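Local coordinates for protein Two-component system sensor histidine kinase (PDB 3OTT) that probably senses saccharides outside the cell through this propeller-containing extracellular part and passes the signal on as a histidine kinase, at residues S570-T575 and V611-A616; L529-F534 and W580-K585; L329-K334 and D605-C610; T514-P519 and F556-I561. All blocks are in the same frame, centred on the assembly; numbering follows the deposited sequence.

Interaction 1. Residues S570-T575 and V611-A616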
loop_
_atom_site.group_PDB
_atom_site.type_symbol
_atom_site.label_atom_id
_atom_site.label_comp_id
_atom_site.label_asym_id
_atom_site.label_seq_id
_atom_site.Cartn_x
_atom_site.Cartn_y
_atom_site.Cartn_z
ATOM N N SER B 570 -36.616 2.972 12.184
ATOM C CA SER B 570 -36.305 1.594 11.937
ATOM C C SER B 570 -35.182 1.078 12.828
ATOM O O SER B 570 -34.419 1.854 13.420
ATOM C CB SER B 570 -35.911 1.440 10.462
ATOM O OG SER B 570 -36.990 1.874 9.634
ATOM N N ILE B 571 -35.069 -0.242 12.891
ATOM C CA ILE B 571 -33.813 -0.828 13.274
ATOM C C ILE B 571 -33.103 -1.624 12.157
ATOM O O ILE B 571 -33.716 -2.454 11.482
ATOM C CB ILE B 571 -33.911 -1.611 14.609
ATOM C CG1 ILE B 571 -32.657 -2.469 14.741
ATOM C CG2 ILE B 571 -35.092 -2.513 14.617
ATOM C CD1 ILE B 571 -32.435 -3.006 16.134
ATOM N N TRP B 572 -31.802 -1.365 11.959
ATOM C CA TRP B 572 -31.024 -2.105 10.942
ATOM C C TRP B 572 -30.313 -3.260 11.588
ATOM O O TRP B 572 -29.681 -3.090 12.594
ATOM C CB TRP B 572 -29.988 -1.215 10.223
ATOM C CG TRP B 572 -30.612 -0.200 9.268
ATOM C CD1 TRP B 572 -31.859 0.396 9.392
ATOM C CD2 TRP B 572 -30.018 0.353 8.082
ATOM N NE1 TRP B 572 -32.073 1.258 8.324
ATOM C CE2 TRP B 572 -30.958 1.265 7.524
ATOM C CE3 TRP B 572 -28.780 0.197 7.456
ATOM C CZ2 TRP B 572 -30.711 1.975 6.349
ATOM C CZ3 TRP B 572 -28.527 0.923 6.260
ATOM C CH2 TRP B 572 -29.492 1.801 5.736
ATOM N N VAL B 573 -30.386 -4.425 10.955
ATOM C CA VAL B 573 -29.873 -5.667 11.520
ATOM C C VAL B 573 -29.028 -6.371 10.478
ATOM O O VAL B 573 -29.534 -6.828 9.442
ATOM C CB VAL B 573 -31.031 -6.589 11.991
ATOM C CG1 VAL B 573 -30.477 -7.809 12.790
ATOM C CG2 VAL B 573 -31.959 -5.838 12.873
ATOM N N SER B 574 -27.734 -6.428 10.745
ATOM C CA SER B 574 -26.780 -7.078 9.873
ATOM C C SER B 574 -26.585 -8.514 10.350
ATOM O O SER B 574 -26.400 -8.743 11.544
ATOM C CB SER B 574 -25.468 -6.333 9.942
ATOM O OG SER B 574 -24.550 -6.986 9.115
ATOM N N THR B 575 -26.706 -9.471 9.438
ATOM C CA THR B 575 -26.607 -10.870 9.774
ATOM C C THR B 575 -25.685 -11.526 8.745
ATOM O O THR B 575 -25.352 -10.938 7.714
ATOM C CB THR B 575 -27.941 -11.642 9.583
ATOM O OG1 THR B 575 -28.240 -11.721 8.172
ATOM C CG2 THR B 575 -29.109 -11.015 10.321
ATOM N N VAL B 611 -25.643 6.011 6.871
ATOM C CA VAL B 611 -25.289 4.821 7.663
ATOM C C VAL B 611 -23.952 4.230 7.189
ATOM O O VAL B 611 -23.744 4.022 6.004
ATOM C CB VAL B 611 -26.399 3.741 7.590
ATOM C CG1 VAL B 611 -26.018 2.480 8.430
ATOM C CG2 VAL B 611 -27.717 4.310 8.070
ATOM N N TYR B 612 -23.051 3.992 8.136
ATOM C CA TYR B 612 -21.751 3.344 7.890
ATOM C C TYR B 612 -21.866 1.871 8.219
ATOM O O TYR B 612 -22.376 1.506 9.302
ATOM C CB TYR B 612 -20.652 3.988 8.740
ATOM C CG TYR B 612 -20.457 5.442 8.339
ATOM C CD1 TYR B 612 -19.601 5.804 7.293
ATOM C CD2 TYR B 612 -21.149 6.447 8.971
ATOM C CE1 TYR B 612 -19.453 7.122 6.907
ATOM C CE2 TYR B 612 -20.980 7.815 8.586
ATOM C CZ TYR B 612 -20.160 8.123 7.554
ATOM O OH TYR B 612 -20.026 9.440 7.195
ATOM N N LEU B 613 -21.377 1.032 7.307
ATOM C CA LEU B 613 -21.520 -0.398 7.485
ATOM C C LEU B 613 -20.108 -1.008 7.477
ATOM O O LEU B 613 -19.439 -1.048 6.445
ATOM C CB LEU B 613 -22.409 -0.975 6.401
ATOM C CG LEU B 613 -23.833 -0.401 6.285
ATOM C CD1 LEU B 613 -23.962 0.767 5.265
ATOM C CD2 LEU B 613 -24.818 -1.524 5.923
ATOM N N GLY B 614 -19.629 -1.410 8.636
ATOM C CA GLY B 614 -18.203 -1.724 8.736
ATOM C C GLY B 614 -18.032 -3.187 8.528
ATOM O O GLY B 614 -18.875 -3.990 8.930
ATOM N N GLY B 615 -16.980 -3.542 7.822
ATOM C CA GLY B 615 -16.784 -4.914 7.408
ATOM C C GLY B 615 -15.324 -5.188 7.217
ATOM O O GLY B 615 -14.513 -4.691 7.975
ATOM N N ALA B 616 -14.995 -6.012 6.212
ATOM C CA ALA B 616 -13.640 -6.484 6.005
ATOM C C ALA B 616 -12.845 -5.456 5.211
ATOM O O ALA B 616 -13.180 -5.161 4.067
ATOM C CB ALA B 616 -13.670 -7.831 5.267
#
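Val-611 packs on the indole of Trp-572 with both of its methyl branches. CG2 lies over the face of the six-membered ring, 4.0 Å from its centroid. It sits only 16° off the ring normal, which makes a CH-pi contact. CG1 reaches the rim of the same ring, 3.7 Å from Trp-572 CZ3. Val-611 CB follows close behind, 3.8 Å from that same Trp-572 CZ3. Leu-613 touches more lightly. Its CD2 stands at the ring edge, near the ring plane, 4.5 Å from Trp-572 CZ3. No hydrogen bond crosses here; the contact is buried and apolar. The two main side chains come from opposite directions. Trp-572 places CG beside its own backbone N and opposite the carbonyl carbon (chi1 -71°), and the six-membered ring reaches across to the other strand. With an alanine here, Val-611 would probably lose the ring face it packs on, and Leu-613 CD2 its ring-edge neighbour. Around this pair, Trp-572 also packs on Val-567 and Ile-581, from the strands on either side of its own in the blade. Val-611 rests on Phe-604, and Leu-613 on Leu-602, both of strand 601-605. The contact therefore joins the second strands of two neighbouring propeller blades: 570-575 in the sheet that begins with strand 561-567, and 610-615 in the sheet that strand 310-313 completes.

Interaction 2. Residues L529-F534 and W580-K585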
loop_
_atom_site.group_PDB
_atom_site.type_symbol
_atom_site.label_atom_id
_atom_site.label_comp_id
_atom_site.label_asym_id
_atom_site.label_seq_id
_atom_site.Cartn_x
_atom_site.Cartn_y
_atom_site.Cartn_z
ATOM N N LEU B 529 -37.366 1.645 24.272
ATOM C CA LEU B 529 -37.701 0.200 24.224
ATOM C C LEU B 529 -36.432 -0.566 24.012
ATOM O O LEU B 529 -35.511 -0.025 23.430
ATOM C CB LEU B 529 -38.745 -0.124 23.162
ATOM C CG LEU B 529 -40.092 0.525 23.525
ATOM C CD1 LEU B 529 -40.785 1.153 22.357
ATOM C CD2 LEU B 529 -40.962 -0.476 24.142
ATOM N N LEU B 530 -36.344 -1.792 24.522
ATOM C CA LEU B 530 -35.130 -2.626 24.333
ATOM C C LEU B 530 -35.270 -3.578 23.183
ATOM O O LEU B 530 -36.284 -4.227 23.034
ATOM C CB LEU B 530 -34.862 -3.477 25.560
ATOM C CG LEU B 530 -33.973 -3.028 26.712
ATOM C CD1 LEU B 530 -34.003 -1.568 26.845
ATOM C CD2 LEU B 530 -34.439 -3.670 27.995
ATOM N N TRP B 531 -34.203 -3.757 22.435
ATOM C CA TRP B 531 -34.189 -4.715 21.346
ATOM C C TRP B 531 -33.154 -5.796 21.648
ATOM O O TRP B 531 -31.953 -5.478 21.904
ATOM C CB TRP B 531 -33.895 -3.982 20.026
ATOM C CG TRP B 531 -35.036 -3.070 19.626
ATOM C CD1 TRP B 531 -35.267 -1.837 20.078
ATOM C CD2 TRP B 531 -36.114 -3.386 18.736
ATOM N NE1 TRP B 531 -36.421 -1.309 19.510
ATOM C CE2 TRP B 531 -36.962 -2.255 18.685
ATOM C CE3 TRP B 531 -36.444 -4.525 17.970
ATOM C CZ2 TRP B 531 -38.105 -2.197 17.864
ATOM C CZ3 TRP B 531 -37.569 -4.483 17.176
ATOM C CH2 TRP B 531 -38.395 -3.324 17.121
ATOM N N VAL B 532 -33.615 -7.056 21.649
ATOM C CA VAL B 532 -32.752 -8.216 21.844
ATOM C C VAL B 532 -32.628 -9.044 20.543
ATOM O O VAL B 532 -33.616 -9.373 19.872
ATOM C CB VAL B 532 -33.246 -9.134 23.011
ATOM C CG1 VAL B 532 -32.173 -10.269 23.351
ATOM C CG2 VAL B 532 -33.525 -8.326 24.298
ATOM N N GLY B 533 -31.404 -9.384 20.179
ATOM C CA GLY B 533 -31.176 -10.121 18.957
ATOM C C GLY B 533 -30.876 -11.538 19.356
ATOM O O GLY B 533 -30.184 -11.786 20.367
ATOM N N PHE B 534 -31.445 -12.461 18.595
ATOM C CA PHE B 534 -31.117 -13.858 18.686
ATOM C C PHE B 534 -31.088 -14.452 17.269
ATOM O O PHE B 534 -31.392 -13.766 16.255
ATOM C CB PHE B 534 -32.126 -14.609 19.588
ATOM C CG PHE B 534 -33.583 -14.376 19.236
ATOM C CD1 PHE B 534 -34.220 -15.162 18.280
ATOM C CD2 PHE B 534 -34.332 -13.406 19.905
ATOM C CE1 PHE B 534 -35.578 -14.975 17.961
ATOM C CE2 PHE B 534 -35.708 -13.213 19.613
ATOM C CZ PHE B 534 -36.313 -13.979 18.630
ATOM N N TRP B 580 -31.299 -6.788 7.231
ATOM C CA TRP B 580 -32.740 -6.575 7.450
ATOM C C TRP B 580 -33.012 -5.231 8.113
ATOM O O TRP B 580 -32.296 -4.831 9.015
ATOM C CB TRP B 580 -33.326 -7.700 8.324
ATOM C CG TRP B 580 -33.180 -9.030 7.664
ATOM C CD1 TRP B 580 -32.017 -9.733 7.466
ATOM C CD2 TRP B 580 -34.219 -9.788 7.044
ATOM N NE1 TRP B 580 -32.274 -10.878 6.768
ATOM C CE2 TRP B 580 -33.621 -10.946 6.507
ATOM C CE3 TRP B 580 -35.597 -9.599 6.896
ATOM C CZ2 TRP B 580 -34.354 -11.924 5.853
ATOM C CZ3 TRP B 580 -36.335 -10.555 6.247
ATOM C CH2 TRP B 580 -35.711 -11.715 5.731
ATOM N N ILE B 581 -34.060 -4.573 7.659
ATOM C CA ILE B 581 -34.564 -3.351 8.229
ATOM C C ILE B 581 -35.969 -3.610 8.825
ATOM O O ILE B 581 -36.863 -4.102 8.133
ATOM C CB ILE B 581 -34.692 -2.301 7.119
ATOM C CG1 ILE B 581 -33.319 -2.051 6.474
ATOM C CG2 ILE B 581 -35.400 -0.993 7.649
ATOM C CD1 ILE B 581 -33.309 -0.837 5.450
ATOM N N ILE B 582 -36.162 -3.226 10.087
ATOM C CA ILE B 582 -37.369 -3.582 10.835
ATOM C C ILE B 582 -37.982 -2.322 11.387
ATOM O O ILE B 582 -37.303 -1.537 12.058
ATOM C CB ILE B 582 -37.025 -4.497 12.042
ATOM C CG1 ILE B 582 -36.313 -5.775 11.577
ATOM C CG2 ILE B 582 -38.242 -4.823 12.895
ATOM C CD1 ILE B 582 -35.604 -6.495 12.762
ATOM N N ASP B 583 -39.274 -2.152 11.161
ATOM C CA ASP B 583 -39.922 -0.925 11.588
ATOM C C ASP B 583 -40.113 -0.977 13.087
ATOM O O ASP B 583 -40.587 -1.968 13.602
ATOM C CB ASP B 583 -41.272 -0.745 10.891
ATOM C CG ASP B 583 -42.066 0.445 11.462
ATOM O OD1 ASP B 583 -42.656 0.343 12.566
ATOM O OD2 ASP B 583 -42.069 1.501 10.806
ATOM N N ARG B 584 -39.761 0.091 13.785
ATOM C CA ARG B 584 -39.780 0.053 15.239
ATOM C C ARG B 584 -41.184 -0.074 15.869
ATOM O O ARG B 584 -41.300 -0.528 17.006
ATOM C CB ARG B 584 -39.010 1.224 15.831
ATOM C CG ARG B 584 -37.487 1.070 15.649
ATOM C CD ARG B 584 -36.697 2.061 16.553
ATOM N NE ARG B 584 -36.925 3.494 16.312
ATOM C CZ ARG B 584 -37.628 4.318 17.113
ATOM N NH1 ARG B 584 -38.217 3.875 18.214
ATOM N NH2 ARG B 584 -37.760 5.611 16.814
ATOM N N LYS B 585 -42.230 0.324 15.147
ATOM C CA LYS B 585 -43.589 0.269 15.716
ATOM C C LYS B 585 -44.348 -0.990 15.275
ATOM O O LYS B 585 -44.895 -1.694 16.135
ATOM C CB LYS B 585 -44.394 1.581 15.497
ATOM C CG LYS B 585 -43.840 2.809 16.311
ATOM C CD LYS B 585 -44.824 4.061 16.278
ATOM C CE LYS B 585 -44.738 4.982 14.999
ATOM N NZ LYS B 585 -46.004 5.849 14.699
#
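The indole of Trp-531 meets Ile-582 of strand 578-583 and Arg-584 of the turn after it, mainly along its benzo rim. At the edge, in the ring plane, lies Arg-584 O, 3.7 Å from Trp-531 CZ2. Ile-582 CG2 approaches obliquely and comes within 4.3 Å of Trp-531 CZ3. The aliphatic start of Arg-584 adds to this, with its CG 4.0 Å from Trp-531 CZ2. No hydrogen bond joins the two segments directly. The polar ends find partners close by. Trp-531 NE1 donates to Asp-525 OD2, and the same oxygen forms a salt bridge with Arg-584 NH1. One carboxylate thus ties the ring and the guanidinium together. The Arg-584 chain bends at chi3 (-62°) on its way to that acid. Arg-584 NH1 also pairs with Asp-527, and Arg-584 O accepts from Arg-540 NH1. Asp-583 OD1 accepts from Lys-585 N at 2.6 Å. The donor comes from above the carboxylate plane, 37° out of it. This Asx turn probably helps place the Arg-584 carbonyl at the ring. The contact lies between adjacent propeller blades. An aspartate in the turn between a blade's first two strands, bonded to the tryptophan of the second strand, is consistent with the two-component regulator propeller repeat.

Interaction 3. Residues L329-K334 and D605-C610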
loop_
_atom_site.group_PDB
_atom_site.type_symbol
_atom_site.label_atom_id
_atom_site.label_comp_id
_atom_site.label_asym_id
_atom_site.label_seq_id
_atom_site.Cartn_x
_atom_site.Cartn_y
_atom_site.Cartn_z
ATOM N N LEU B 329 -17.819 1.402 15.121
ATOM C CA LEU B 329 -17.800 2.663 14.415
ATOM C C LEU B 329 -18.455 3.673 15.354
ATOM O O LEU B 329 -19.420 3.353 16.095
ATOM C CB LEU B 329 -18.591 2.536 13.137
ATOM C CG LEU B 329 -18.282 1.290 12.291
ATOM C CD1 LEU B 329 -19.317 1.149 11.194
ATOM C CD2 LEU B 329 -16.859 1.319 11.694
ATOM N N PHE B 330 -17.862 4.866 15.386
ATOM C CA PHE B 330 -18.287 5.933 16.244
ATOM C C PHE B 330 -17.792 7.248 15.683
ATOM O O PHE B 330 -16.718 7.337 15.119
ATOM C CB PHE B 330 -17.763 5.714 17.663
ATOM C CG PHE B 330 -18.409 6.619 18.690
ATOM C CD1 PHE B 330 -19.672 6.314 19.214
ATOM C CD2 PHE B 330 -17.741 7.795 19.137
ATOM C CE1 PHE B 330 -20.279 7.180 20.184
ATOM C CE2 PHE B 330 -18.327 8.664 20.074
ATOM C CZ PHE B 330 -19.600 8.373 20.587
ATOM N N ARG B 331 -18.596 8.271 15.794
ATOM C CA ARG B 331 -18.157 9.627 15.456
ATOM C C ARG B 331 -18.368 10.488 16.725
ATOM O O ARG B 331 -19.461 10.518 17.284
ATOM C CB ARG B 331 -18.996 10.179 14.291
ATOM C CG ARG B 331 -18.380 11.392 13.628
ATOM C CD ARG B 331 -19.352 12.176 12.849
ATOM N NE ARG B 331 -18.660 13.180 12.066
ATOM C CZ ARG B 331 -19.299 14.160 11.420
ATOM N NH1 ARG B 331 -20.617 14.220 11.513
ATOM N NH2 ARG B 331 -18.639 15.067 10.698
ATOM N N ASP B 332 -17.324 11.184 17.188
ATOM C CA ASP B 332 -17.445 11.903 18.430
ATOM C C ASP B 332 -18.082 13.290 18.309
ATOM O O ASP B 332 -18.299 13.800 17.209
ATOM C CB ASP B 332 -16.125 11.922 19.217
ATOM C CG ASP B 332 -15.087 12.752 18.581
ATOM O OD1 ASP B 332 -15.410 13.598 17.713
ATOM O OD2 ASP B 332 -13.910 12.544 18.953
ATOM N N SER B 333 -18.369 13.876 19.463
ATOM C CA SER B 333 -18.916 15.219 19.556
ATOM C C SER B 333 -18.028 16.266 18.836
ATOM O O SER B 333 -18.580 17.143 18.247
ATOM C CB SER B 333 -19.260 15.587 21.012
ATOM O OG SER B 333 -18.070 15.708 21.791
ATOM N N LYS B 334 -16.690 16.136 18.806
ATOM C CA LYS B 334 -15.850 17.002 17.946
ATOM C C LYS B 334 -15.820 16.655 16.395
ATOM O O LYS B 334 -15.191 17.372 15.614
ATOM C CB LYS B 334 -14.404 17.078 18.427
ATOM C CG LYS B 334 -14.131 17.430 19.885
ATOM C CD LYS B 334 -12.846 16.685 20.368
ATOM C CE LYS B 334 -12.249 17.280 21.649
ATOM N NZ LYS B 334 -13.142 17.065 22.826
ATOM N N ASP B 605 -25.179 8.147 11.386
ATOM C CA ASP B 605 -24.800 9.561 11.622
ATOM C C ASP B 605 -25.975 10.494 11.298
ATOM O O ASP B 605 -26.273 10.724 10.127
ATOM C CB ASP B 605 -23.572 9.995 10.801
ATOM C CG ASP B 605 -23.005 11.408 11.251
ATOM O OD1 ASP B 605 -23.199 11.864 12.424
ATOM O OD2 ASP B 605 -22.323 12.044 10.417
ATOM N N PRO B 606 -26.641 11.030 12.335
ATOM C CA PRO B 606 -27.825 11.861 12.112
ATOM C C PRO B 606 -27.503 13.153 11.364
ATOM O O PRO B 606 -28.329 13.607 10.588
ATOM C CB PRO B 606 -28.334 12.167 13.535
ATOM C CG PRO B 606 -27.721 11.189 14.406
ATOM C CD PRO B 606 -26.378 10.838 13.769
ATOM N N LYS B 607 -26.317 13.727 11.583
ATOM C CA LYS B 607 -25.898 14.949 10.863
ATOM C C LYS B 607 -25.837 14.744 9.346
ATOM O O LYS B 607 -26.368 15.547 8.573
ATOM C CB LYS B 607 -24.533 15.461 11.362
ATOM C CG LYS B 607 -24.491 15.985 12.806
ATOM C CD LYS B 607 -23.026 16.232 13.250
ATOM C CE LYS B 607 -22.932 17.253 14.406
ATOM N NZ LYS B 607 -23.149 16.610 15.744
ATOM N N GLU B 608 -25.179 13.677 8.905
ATOM C CA GLU B 608 -25.015 13.497 7.457
ATOM C C GLU B 608 -26.166 12.719 6.839
ATOM O O GLU B 608 -26.112 12.359 5.668
ATOM C CB GLU B 608 -23.675 12.822 7.131
ATOM C CG GLU B 608 -22.439 13.543 7.667
ATOM C CD GLU B 608 -22.114 14.848 6.958
ATOM O OE1 GLU B 608 -22.537 15.038 5.776
ATOM O OE2 GLU B 608 -21.416 15.690 7.603
ATOM N N ASP B 609 -27.185 12.423 7.647
ATOM C CA ASP B 609 -28.232 11.461 7.278
ATOM C C ASP B 609 -27.703 10.228 6.489
ATOM O O ASP B 609 -28.125 9.960 5.347
ATOM C CB ASP B 609 -29.329 12.193 6.494
ATOM C CG ASP B 609 -30.599 11.379 6.361
ATOM O OD1 ASP B 609 -30.655 10.280 6.962
ATOM O OD2 ASP B 609 -31.527 11.844 5.632
ATOM N N CYS B 610 -26.745 9.512 7.064
ATOM C CA CYS B 610 -26.262 8.315 6.408
ATOM C C CYS B 610 -25.842 7.219 7.395
ATOM O O CYS B 610 -25.733 7.457 8.594
ATOM C CB CYS B 610 -25.129 8.677 5.476
ATOM S SG CYS B 610 -23.733 9.156 6.401
#
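Two neighbouring blades of the propeller are bridged here by Arg-331 and Asp-605. Arg-331 ends strand 326-331. Asp-605 opens the hairpin turn between strands 601-605 and 610-615. That turn carries a G1 beta bulge, with Asp-609 and Cys-610 both facing Asp-605. Arg-331 NH1 forms a salt bridge with Asp-605 OD2 at 3.0 Å. Guanidinium and carboxylate planes stand 86° apart, and a single nitrogen and a single oxygen carry the close approach. Arg-331 sets CG opposite its backbone N (chi1 -164°), and the chain is extended from CG to NE, which carries NH1 to the aspartate. Its NE bonds to Gly-335 O, which helps fix the group. Lys-607 crosses the arginine at about a right angle, with its CD 3.6 Å from Arg-331 NH1. Its amine stays farther off, NZ being 5.5 Å from Arg-331 NH1. Glu-608 OE2 is 4.2 Å from Arg-331 NH2, too far for a salt bridge. Tyr-337 packs on both Arg-331 and Asp-605. With leucine for the arginine, the Asp-605 carboxylate would probably be left without its charged mate. Because Asp-605 is buried, the nearby positive charge is likely to help keep it ionised, and Glu-608 may add some attraction for the arginine.

Interaction 4. Residues T514-P519 and F556-I561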
loop_
_atom_site.group_PDB
_atom_site.type_symbol
_atom_site.label_atom_id
_atom_site.label_comp_id
_atom_site.label_asym_id
_atom_site.label_seq_id
_atom_site.Cartn_x
_atom_site.Cartn_y
_atom_site.Cartn_z
ATOM N N THR B 514 -33.969 -18.682 25.064
ATOM C CA THR B 514 -33.353 -19.867 25.646
ATOM C C THR B 514 -33.158 -20.903 24.520
ATOM O O THR B 514 -33.902 -20.871 23.533
ATOM C CB THR B 514 -34.257 -20.434 26.773
ATOM O OG1 THR B 514 -33.606 -21.493 27.462
ATOM C CG2 THR B 514 -35.506 -20.980 26.232
ATOM N N GLY B 515 -32.163 -21.789 24.673
ATOM C CA GLY B 515 -31.814 -22.792 23.649
ATOM C C GLY B 515 -31.464 -22.098 22.347
ATOM O O GLY B 515 -30.558 -21.254 22.302
ATOM N N GLU B 516 -32.213 -22.395 21.305
ATOM C CA GLU B 516 -31.921 -21.808 20.006
ATOM C C GLU B 516 -32.200 -20.281 20.001
ATOM O O GLU B 516 -31.694 -19.549 19.158
ATOM C CB GLU B 516 -32.648 -22.554 18.840
ATOM C CG GLU B 516 -34.173 -22.465 18.850
ATOM C CD GLU B 516 -34.831 -23.168 17.649
ATOM O OE1 GLU B 516 -35.523 -24.188 17.874
ATOM O OE2 GLU B 516 -34.661 -22.711 16.480
ATOM N N LYS B 517 -32.974 -19.807 20.969
ATOM C CA LYS B 517 -33.248 -18.378 21.011
ATOM C C LYS B 517 -32.411 -17.637 22.060
ATOM O O LYS B 517 -32.791 -16.576 22.541
ATOM C CB LYS B 517 -34.758 -18.100 21.118
ATOM C CG LYS B 517 -35.467 -18.443 19.836
ATOM C CD LYS B 517 -36.946 -18.519 20.007
ATOM C CE LYS B 517 -37.545 -17.141 20.041
ATOM N NZ LYS B 517 -38.907 -17.173 19.441
ATOM N N SER B 518 -31.288 -18.239 22.418
ATOM C CA SER B 518 -30.320 -17.610 23.312
ATOM C C SER B 518 -29.857 -16.258 22.724
ATOM O O SER B 518 -29.448 -16.201 21.579
ATOM C CB SER B 518 -29.141 -18.537 23.543
ATOM O OG SER B 518 -28.151 -17.883 24.288
ATOM N N PRO B 519 -29.962 -15.179 23.496
ATOM C CA PRO B 519 -29.709 -13.817 22.974
ATOM C C PRO B 519 -28.249 -13.554 22.745
ATOM O O PRO B 519 -27.428 -14.091 23.459
ATOM C CB PRO B 519 -30.215 -12.874 24.103
ATOM C CG PRO B 519 -30.355 -13.719 25.344
ATOM C CD PRO B 519 -30.314 -15.190 24.944
ATOM N N PHE B 556 -31.986 -18.716 7.263
ATOM C CA PHE B 556 -32.479 -19.848 8.044
ATOM C C PHE B 556 -32.963 -19.407 9.459
ATOM O O PHE B 556 -32.888 -18.212 9.832
ATOM C CB PHE B 556 -31.378 -20.932 8.117
ATOM C CG PHE B 556 -30.940 -21.478 6.749
ATOM C CD1 PHE B 556 -31.831 -22.231 5.949
ATOM C CD2 PHE B 556 -29.628 -21.262 6.279
ATOM C CE1 PHE B 556 -31.436 -22.753 4.683
ATOM C CE2 PHE B 556 -29.209 -21.778 5.016
ATOM C CZ PHE B 556 -30.124 -22.530 4.215
ATOM N N SER B 557 -33.489 -20.370 10.220
ATOM C CA SER B 557 -33.819 -20.186 11.641
ATOM C C SER B 557 -32.533 -19.925 12.459
ATOM O O SER B 557 -32.510 -19.082 13.376
ATOM C CB SER B 557 -34.576 -21.425 12.154
ATOM O OG SER B 557 -34.320 -21.709 13.520
ATOM N N ASN B 558 -31.467 -20.648 12.104
ATOM C CA ASN B 558 -30.161 -20.505 12.751
ATOM C C ASN B 558 -29.317 -19.596 11.843
ATOM O O ASN B 558 -28.530 -20.078 11.006
ATOM C CB ASN B 558 -29.523 -21.897 13.001
ATOM C CG ASN B 558 -30.465 -22.872 13.818
ATOM O OD1 ASN B 558 -30.858 -22.573 14.970
ATOM N ND2 ASN B 558 -30.804 -24.033 13.216
ATOM N N ASN B 559 -29.551 -18.280 11.992
ATOM C CA ASN B 559 -29.016 -17.216 11.134
ATOM C C ASN B 559 -28.528 -16.070 12.019
ATOM O O ASN B 559 -29.320 -15.318 12.554
ATOM C CB ASN B 559 -30.103 -16.726 10.168
ATOM C CG ASN B 559 -29.742 -15.411 9.492
ATOM O OD1 ASN B 559 -28.586 -15.203 9.121
ATOM N ND2 ASN B 559 -30.728 -14.513 9.328
ATOM N N GLU B 560 -27.220 -15.948 12.158
ATOM C CA GLU B 560 -26.614 -15.143 13.189
ATOM C C GLU B 560 -26.697 -13.636 12.982
ATOM O O GLU B 560 -26.446 -13.119 11.917
ATOM C CB GLU B 560 -25.149 -15.504 13.324
ATOM C CG GLU B 560 -24.808 -17.016 13.348
ATOM C CD GLU B 560 -23.286 -17.255 13.341
ATOM O OE1 GLU B 560 -22.522 -16.259 13.529
ATOM O OE2 GLU B 560 -22.861 -18.431 13.154
ATOM N N ILE B 561 -27.005 -12.935 14.046
ATOM C CA ILE B 561 -27.012 -11.468 14.023
ATOM C C ILE B 561 -25.617 -10.936 14.351
ATOM O O ILE B 561 -25.044 -11.308 15.383
ATOM C CB ILE B 561 -28.042 -10.904 15.024
ATOM C CG1 ILE B 561 -29.471 -11.283 14.572
ATOM C CG2 ILE B 561 -27.885 -9.442 15.141
ATOM C CD1 ILE B 561 -30.559 -10.574 15.317
#
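Glu-516 points its carboxylate at Ser-557, from one surface loop to the next. Glu-516 OE2 lies 3.1 Å from Ser-557 OG. The carboxylate also nears Asn-558, where OE2 of Glu-516 is 4.1 Å from OD1 of Asn-558. The Glu-516 and Asn-558 side chains cross at about a right angle. Their flat ends are nonetheless turned only 30° from each other. Glu-516 holds CG between its backbone N and carbonyl carbon (chi1 65°), and the chain then extends to carry the carboxylate outward. Asn-558 keeps CG beside its own N, and the amide end leans toward the glutamate. As modelled, oxygen faces oxygen there, so this second approach is unlikely to add attraction. Both loops connect successive blades of the propeller. Residues 514-519 lead into strand 519-524, and residues 556-561 into strand 561-567, each the first strand of its blade. The first loop is folded by two backbone bonds: Lys-517 N to Thr-514 O at 2.9 Å, and Ser-518 N to Gly-515 O at 3.1 Å. Ser-518 OG also bonds to Asn-492 O. Within 556-561 the bond from Asn-559 N to Ser-557 O is weak. Farther along, Ile-561 O accepts from Asn-520 ND2. Glu-560 packs on Lys-132 of the second subunit.

In the fold
From the N terminus, residues 329-334 come first and pair with residues 605-610, so interaction 3 closes the longest loop. It joins the blade that begins with strand 326-331 to the blade in which strand 310-313 joins strand 618-623, so that early and late parts of the propeller chain share one sheet. Interactions 4 and 2 nest inside that loop. Interaction 2 opens before interaction 4 closes, so the two cross. Both tie the blade beginning with strand 519-524 to the one beginning with strand 561-567. Interaction 1 opens after interaction 4 has closed. It crosses interactions 2 and 3. Interactions 1, 2 and 4 touch one another; interaction 3 touches interaction 1.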